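Long-range contacts in TetR family transcriptional regulator (Chloroflexus aurantiacus, PDB 3NRG), which probably binds cis-regulatory DNA through a helix-turn-helix motif and regulates transcription: residues Ala160-Leu164 with Leu210-Met214; Tyr61-Ile65 with Val120-Thr126. All coordinates share one frame; numbering follows the deposited sequence.

Contact 1: Ala160-Leu164 with Leu210-Met214; sequences AAFVL and LERGM
Ala160, Val163 and Leu164 meet Leu210 and Met214 by apolar side-chain packing, with no hydrogen bond or salt bridge across the segments. The longest arm is Met214, a selenomethionine here. With its CG anti to the carbonyl carbon (chi1 -61°) and the chain extended beyond, it carries CE to the opposite helix, where this methyl lies 4.0 Å from Ala160 CB and 4.1 Å from Leu164 CG. Alanine suits the receiving place because its short side chain leaves room for a long, flexible one. CE merely touches Ala160 O, which takes the helical bond from Leu164 N. The branched residues make the second group. Leu210 forks: its CD2 runs past Val163 CG1 at 3.7 Å in the opposite direction, while its CD1 meets Leu164 CD2 at 3.8 Å. Leu164 and Met214 also reach helix 87-104, at Leu91 and Phe88 respectively. The axes of the two short segments run antiparallel (172°) and 12.2 Å apart, a wide spacing that leucines and the long selenomethionine can span. Helices 157-179 and 196-214 are consistent with the C-terminal-domain pair that, in many TetR-family relatives, supplies each subunit's half of a four-helix dimer bundle.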
loop_
_atom_site.group_PDB
_atom_site.type_symbol
_atom_site.label_atom_id
_atom_site.label_comp_id
_atom_site.label_asym_id
_atom_site.label_seq_id
_atom_site.Cartn_x
_atom_site.Cartn_y
_atom_site.Cartn_z
ATOM N N ALA A 160 -17.290 11.465 -6.149
ATOM C CA ALA A 160 -16.643 11.783 -4.870
ATOM C C ALA A 160 -15.678 10.659 -4.447
ATOM O O ALA A 160 -14.598 10.947 -3.925
ATOM C CB ALA A 160 -17.693 12.009 -3.794
ATOM N N ALA A 161 -16.061 9.373 -4.704
ATOM C CA ALA A 161 -15.221 8.212 -4.401
ATOM C C ALA A 161 -13.968 8.220 -5.271
ATOM O O ALA A 161 -12.886 7.889 -4.787
ATOM C CB ALA A 161 -15.998 6.932 -4.619
ATOM N N PHE A 162 -14.107 8.635 -6.553
ATOM C CA PHE A 162 -12.979 8.756 -7.476
ATOM C C PHE A 162 -11.948 9.756 -6.944
ATOM O O PHE A 162 -10.757 9.450 -6.919
ATOM C CB PHE A 162 -13.466 9.162 -8.888
ATOM C CG PHE A 162 -12.394 9.793 -9.748
ATOM C CD1 PHE A 162 -11.405 9.013 -10.344
ATOM C CD2 PHE A 162 -12.340 11.172 -9.921
ATOM C CE1 PHE A 162 -10.393 9.600 -11.100
ATOM C CE2 PHE A 162 -11.320 11.758 -10.669
ATOM C CZ PHE A 162 -10.349 10.970 -11.249
ATOM N N VAL A 163 -12.410 10.945 -6.517
ATOM C CA VAL A 163 -11.550 12.012 -5.972
ATOM C C VAL A 163 -10.833 11.542 -4.696
ATOM O O VAL A 163 -9.632 11.749 -4.565
ATOM C CB VAL A 163 -12.344 13.344 -5.750
ATOM C CG1 VAL A 163 -11.463 14.417 -5.115
ATOM C CG2 VAL A 163 -12.943 13.848 -7.059
ATOM N N LEU A 164 -11.564 10.883 -3.778
ATOM C CA LEU A 164 -10.978 10.359 -2.536
ATOM C C LEU A 164 -9.934 9.271 -2.834
ATOM O O LEU A 164 -8.820 9.327 -2.306
ATOM C CB LEU A 164 -12.070 9.804 -1.606
ATOM C CG LEU A 164 -13.033 10.835 -0.983
ATOM C CD1 LEU A 164 -14.273 10.160 -0.451
ATOM C CD2 LEU A 164 -12.360 11.621 0.121
ATOM N N LEU A 210 -11.286 18.632 0.701
ATOM C CA LEU A 210 -12.332 17.629 0.472
ATOM C C LEU A 210 -13.581 17.909 1.314
ATOM O O LEU A 210 -14.703 17.719 0.834
ATOM C CB LEU A 210 -11.800 16.214 0.754
ATOM C CG LEU A 210 -10.606 15.743 -0.112
ATOM C CD1 LEU A 210 -9.963 14.518 0.481
ATOM C CD2 LEU A 210 -11.027 15.481 -1.551
ATOM N N GLU A 211 -13.384 18.408 2.557
ATOM C CA GLU A 211 -14.478 18.748 3.466
ATOM C C GLU A 211 -15.311 19.914 2.920
ATOM O O GLU A 211 -16.533 19.793 2.820
ATOM C CB GLU A 211 -13.936 19.066 4.869
ATOM C CG GLU A 211 -15.019 19.260 5.918
ATOM C CD GLU A 211 -14.511 19.641 7.292
ATOM O OE1 GLU A 211 -13.446 20.295 7.379
ATOM O OE2 GLU A 211 -15.211 19.333 8.283
ATOM N N ARG A 212 -14.650 21.028 2.528
ATOM C CA ARG A 212 -15.348 22.197 1.971
ATOM C C ARG A 212 -16.057 21.849 0.658
ATOM O O ARG A 212 -17.139 22.368 0.381
ATOM C CB ARG A 212 -14.382 23.373 1.752
ATOM C CG ARG A 212 -13.855 24.001 3.034
ATOM C CD ARG A 212 -13.113 25.300 2.757
ATOM N NE ARG A 212 -11.924 25.095 1.925
ATOM C CZ ARG A 212 -10.692 24.953 2.408
ATOM N NH1 ARG A 212 -10.476 25.007 3.717
ATOM N NH2 ARG A 212 -9.668 24.766 1.586
ATOM N N GLY A 213 -15.445 20.968 -0.125
ATOM C CA GLY A 213 -15.982 20.559 -1.414
ATOM C C GLY A 213 -17.167 19.615 -1.348
ATOM O O GLY A 213 -17.991 19.599 -2.267
HETATM N N MSE A 214 -17.266 18.809 -0.267
HETATM C CA MSE A 214 -18.313 17.775 -0.159
HETATM C C MSE A 214 -19.357 18.016 0.929
HETATM O O MSE A 214 -20.504 17.587 0.763
HETATM C CB MSE A 214 -17.689 16.385 0.014
HETATM C CG MSE A 214 -16.829 15.974 -1.139
HETATM SE SE MSE A 214 -16.030 14.252 -0.867
HETATM C CE MSE A 214 -14.773 14.304 -2.331
#

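Contact 2: Tyr61-Ile65 with Val120-Thr126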
loop_
_atom_site.group_PDB
_atom_site.type_symbol
_atom_site.label_atom_id
_atom_site.label_comp_id
_atom_site.label_asym_id
_atom_site.label_seq_id
_atom_site.Cartn_x
_atom_site.Cartn_y
_atom_site.Cartn_z
ATOM N N TYR A 61 5.257 -13.715 -6.770
ATOM C CA TYR A 61 4.570 -12.426 -6.802
ATOM C C TYR A 61 3.279 -12.447 -5.969
ATOM O O TYR A 61 2.997 -11.482 -5.255
ATOM C CB TYR A 61 4.273 -12.003 -8.247
ATOM C CG TYR A 61 3.632 -10.636 -8.349
ATOM C CD1 TYR A 61 4.389 -9.477 -8.200
ATOM C CD2 TYR A 61 2.268 -10.499 -8.594
ATOM C CE1 TYR A 61 3.803 -8.217 -8.279
ATOM C CE2 TYR A 61 1.671 -9.243 -8.683
ATOM C CZ TYR A 61 2.444 -8.102 -8.521
ATOM O OH TYR A 61 1.871 -6.856 -8.602
ATOM N N LEU A 62 2.500 -13.544 -6.064
ATOM C CA LEU A 62 1.262 -13.719 -5.298
ATOM C C LEU A 62 1.543 -13.737 -3.800
ATOM O O LEU A 62 0.776 -13.157 -3.026
ATOM C CB LEU A 62 0.548 -15.018 -5.710
ATOM C CG LEU A 62 -0.630 -14.867 -6.673
ATOM C CD1 LEU A 62 -0.157 -14.530 -8.085
ATOM C CD2 LEU A 62 -1.458 -16.132 -6.711
ATOM N N TYR A 63 2.647 -14.404 -3.388
ATOM C CA TYR A 63 3.068 -14.474 -1.985
ATOM C C TYR A 63 3.386 -13.067 -1.443
ATOM O O TYR A 63 2.972 -12.727 -0.334
ATOM C CB TYR A 63 4.287 -15.417 -1.839
ATOM C CG TYR A 63 4.971 -15.351 -0.488
ATOM C CD1 TYR A 63 4.417 -15.973 0.627
ATOM C CD2 TYR A 63 6.200 -14.716 -0.337
ATOM C CE1 TYR A 63 5.047 -15.924 1.872
ATOM C CE2 TYR A 63 6.838 -14.658 0.903
ATOM C CZ TYR A 63 6.261 -15.271 2.004
ATOM O OH TYR A 63 6.890 -15.230 3.224
ATOM N N LEU A 64 4.091 -12.250 -2.242
ATOM C CA LEU A 64 4.460 -10.891 -1.863
ATOM C C LEU A 64 3.236 -9.961 -1.786
ATOM O O LEU A 64 3.176 -9.101 -0.900
ATOM C CB LEU A 64 5.510 -10.326 -2.834
ATOM C CG LEU A 64 6.857 -11.062 -2.881
ATOM C CD1 LEU A 64 7.679 -10.573 -4.006
ATOM C CD2 LEU A 64 7.623 -10.915 -1.573
ATOM N N ILE A 65 2.253 -10.146 -2.701
ATOM C CA ILE A 65 1.002 -9.370 -2.708
ATOM C C ILE A 65 0.146 -9.717 -1.470
ATOM O O ILE A 65 -0.360 -8.810 -0.795
ATOM C CB ILE A 65 0.230 -9.562 -4.067
ATOM C CG1 ILE A 65 0.908 -8.773 -5.227
ATOM C CG2 ILE A 65 -1.275 -9.209 -3.942
ATOM C CD1 ILE A 65 0.846 -7.199 -5.111
ATOM N N VAL A 120 0.207 -7.398 -14.282
ATOM C CA VAL A 120 0.674 -8.424 -13.352
ATOM C C VAL A 120 -0.277 -9.634 -13.320
ATOM O O VAL A 120 -1.485 -9.470 -13.504
ATOM C CB VAL A 120 0.958 -7.849 -11.935
ATOM C CG1 VAL A 120 2.162 -6.907 -11.958
ATOM C CG2 VAL A 120 -0.273 -7.150 -11.357
ATOM N N PRO A 121 0.248 -10.869 -13.143
ATOM C CA PRO A 121 -0.637 -12.037 -13.161
ATOM C C PRO A 121 -1.246 -12.342 -11.800
ATOM O O PRO A 121 -0.701 -13.136 -11.033
ATOM C CB PRO A 121 0.272 -13.158 -13.664
ATOM C CG PRO A 121 1.658 -12.738 -13.264
ATOM C CD PRO A 121 1.659 -11.263 -12.950
ATOM N N LEU A 122 -2.381 -11.705 -11.500
ATOM C CA LEU A 122 -3.096 -11.921 -10.248
ATOM C C LEU A 122 -4.475 -12.522 -10.521
ATOM O O LEU A 122 -5.086 -12.207 -11.548
ATOM C CB LEU A 122 -3.238 -10.598 -9.462
ATOM C CG LEU A 122 -1.955 -10.047 -8.818
ATOM C CD1 LEU A 122 -2.160 -8.632 -8.345
ATOM C CD2 LEU A 122 -1.477 -10.938 -7.652
ATOM N N PRO A 123 -5.008 -13.376 -9.608
ATOM C CA PRO A 123 -6.349 -13.942 -9.836
ATOM C C PRO A 123 -7.433 -12.865 -9.830
ATOM O O PRO A 123 -7.232 -11.789 -9.255
ATOM C CB PRO A 123 -6.527 -14.926 -8.667
ATOM C CG PRO A 123 -5.161 -15.127 -8.100
ATOM C CD PRO A 123 -4.429 -13.858 -8.339
ATOM N N ALA A 124 -8.586 -13.154 -10.472
ATOM C CA ALA A 124 -9.716 -12.222 -10.577
ATOM C C ALA A 124 -10.125 -11.610 -9.221
ATOM O O ALA A 124 -10.299 -10.391 -9.129
ATOM C CB ALA A 124 -10.907 -12.914 -11.224
ATOM N N GLU A 125 -10.247 -12.454 -8.165
ATOM C CA GLU A 125 -10.640 -11.997 -6.825
ATOM C C GLU A 125 -9.591 -11.089 -6.174
ATOM O O GLU A 125 -9.954 -10.114 -5.521
ATOM C CB GLU A 125 -11.033 -13.181 -5.899
ATOM C CG GLU A 125 -9.919 -14.192 -5.620
ATOM C CD GLU A 125 -9.698 -15.265 -6.673
ATOM O OE1 GLU A 125 -10.463 -15.306 -7.665
ATOM O OE2 GLU A 125 -8.771 -16.087 -6.486
ATOM N N THR A 126 -8.292 -11.382 -6.388
ATOM C CA THR A 126 -7.202 -10.571 -5.836
ATOM C C THR A 126 -7.077 -9.249 -6.600
ATOM O O THR A 126 -6.900 -8.198 -5.980
ATOM C CB THR A 126 -5.882 -11.364 -5.835
ATOM O OG1 THR A 126 -6.125 -12.689 -5.356
ATOM C CG2 THR A 126 -4.800 -10.694 -4.991
#
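Tyr61 reaches from helix 57-78 into the loop, its ring edge meeting Leu122 and its hydroxyl end lying against Val120. With CG anti to the backbone N (chi1 -177°), the ring projects toward the loop, and Leu122 CG sits near the ring plane, 3.7 Å from Tyr61 CE2. The Val120 side chain crosses that of Tyr61 at about a right angle, its CB 3.6 Å from CE2. Ile65 CG1 packs over the rim of one ring face and also touches Leu122 CD2, which Leu62 CD1 approaches to 3.9 Å, so Leu122 is met by three side chains of the helix. Were Tyr61 replaced by alanine, Val120 and Leu122 would probably lose the ring they rest against, opening a gap beside Ile65. This is the junction of a TetR-type regulator, where the helix leaving the probable DNA-binding domain leans on the C-terminal domain. Deeper in, Ile65 CG2 lies 4.0 Å from Thr126 CG2. Toward the partly exposed prolines the packing thins. Pro121, preshaped for the centre of an inverse gamma turn, brings its CD only to 4.5 Å from Tyr61 CD2, and Leu62 CD2 stands 4.1 Å from CD of Pro123, the N-cap residue of helix 124-147.

From the N terminus, the chain passes through the predicted helix-turn-helix and enters helix 57-78, where Tyr61-Ile65 begins contact 2. The loop that this contact closes holds helices 87-104 and 106-114 and ends at Val120-Thr126, at the start of helix 124-147. That helix then leads to helix 157-179, where contact 1 opens; it closes only at the end of helix 196-214. The two loops therefore follow in series, neither nested nor crossed. Their centres lie 30 Å apart, with nearest atoms about 17 Å apart. Contact 2 ties the probable DNA-binding part to the C-terminal domain, whereas contact 1 joins two helices within that domain; helix 124-147 connects them, with Val142 touching Ala160 and Leu164.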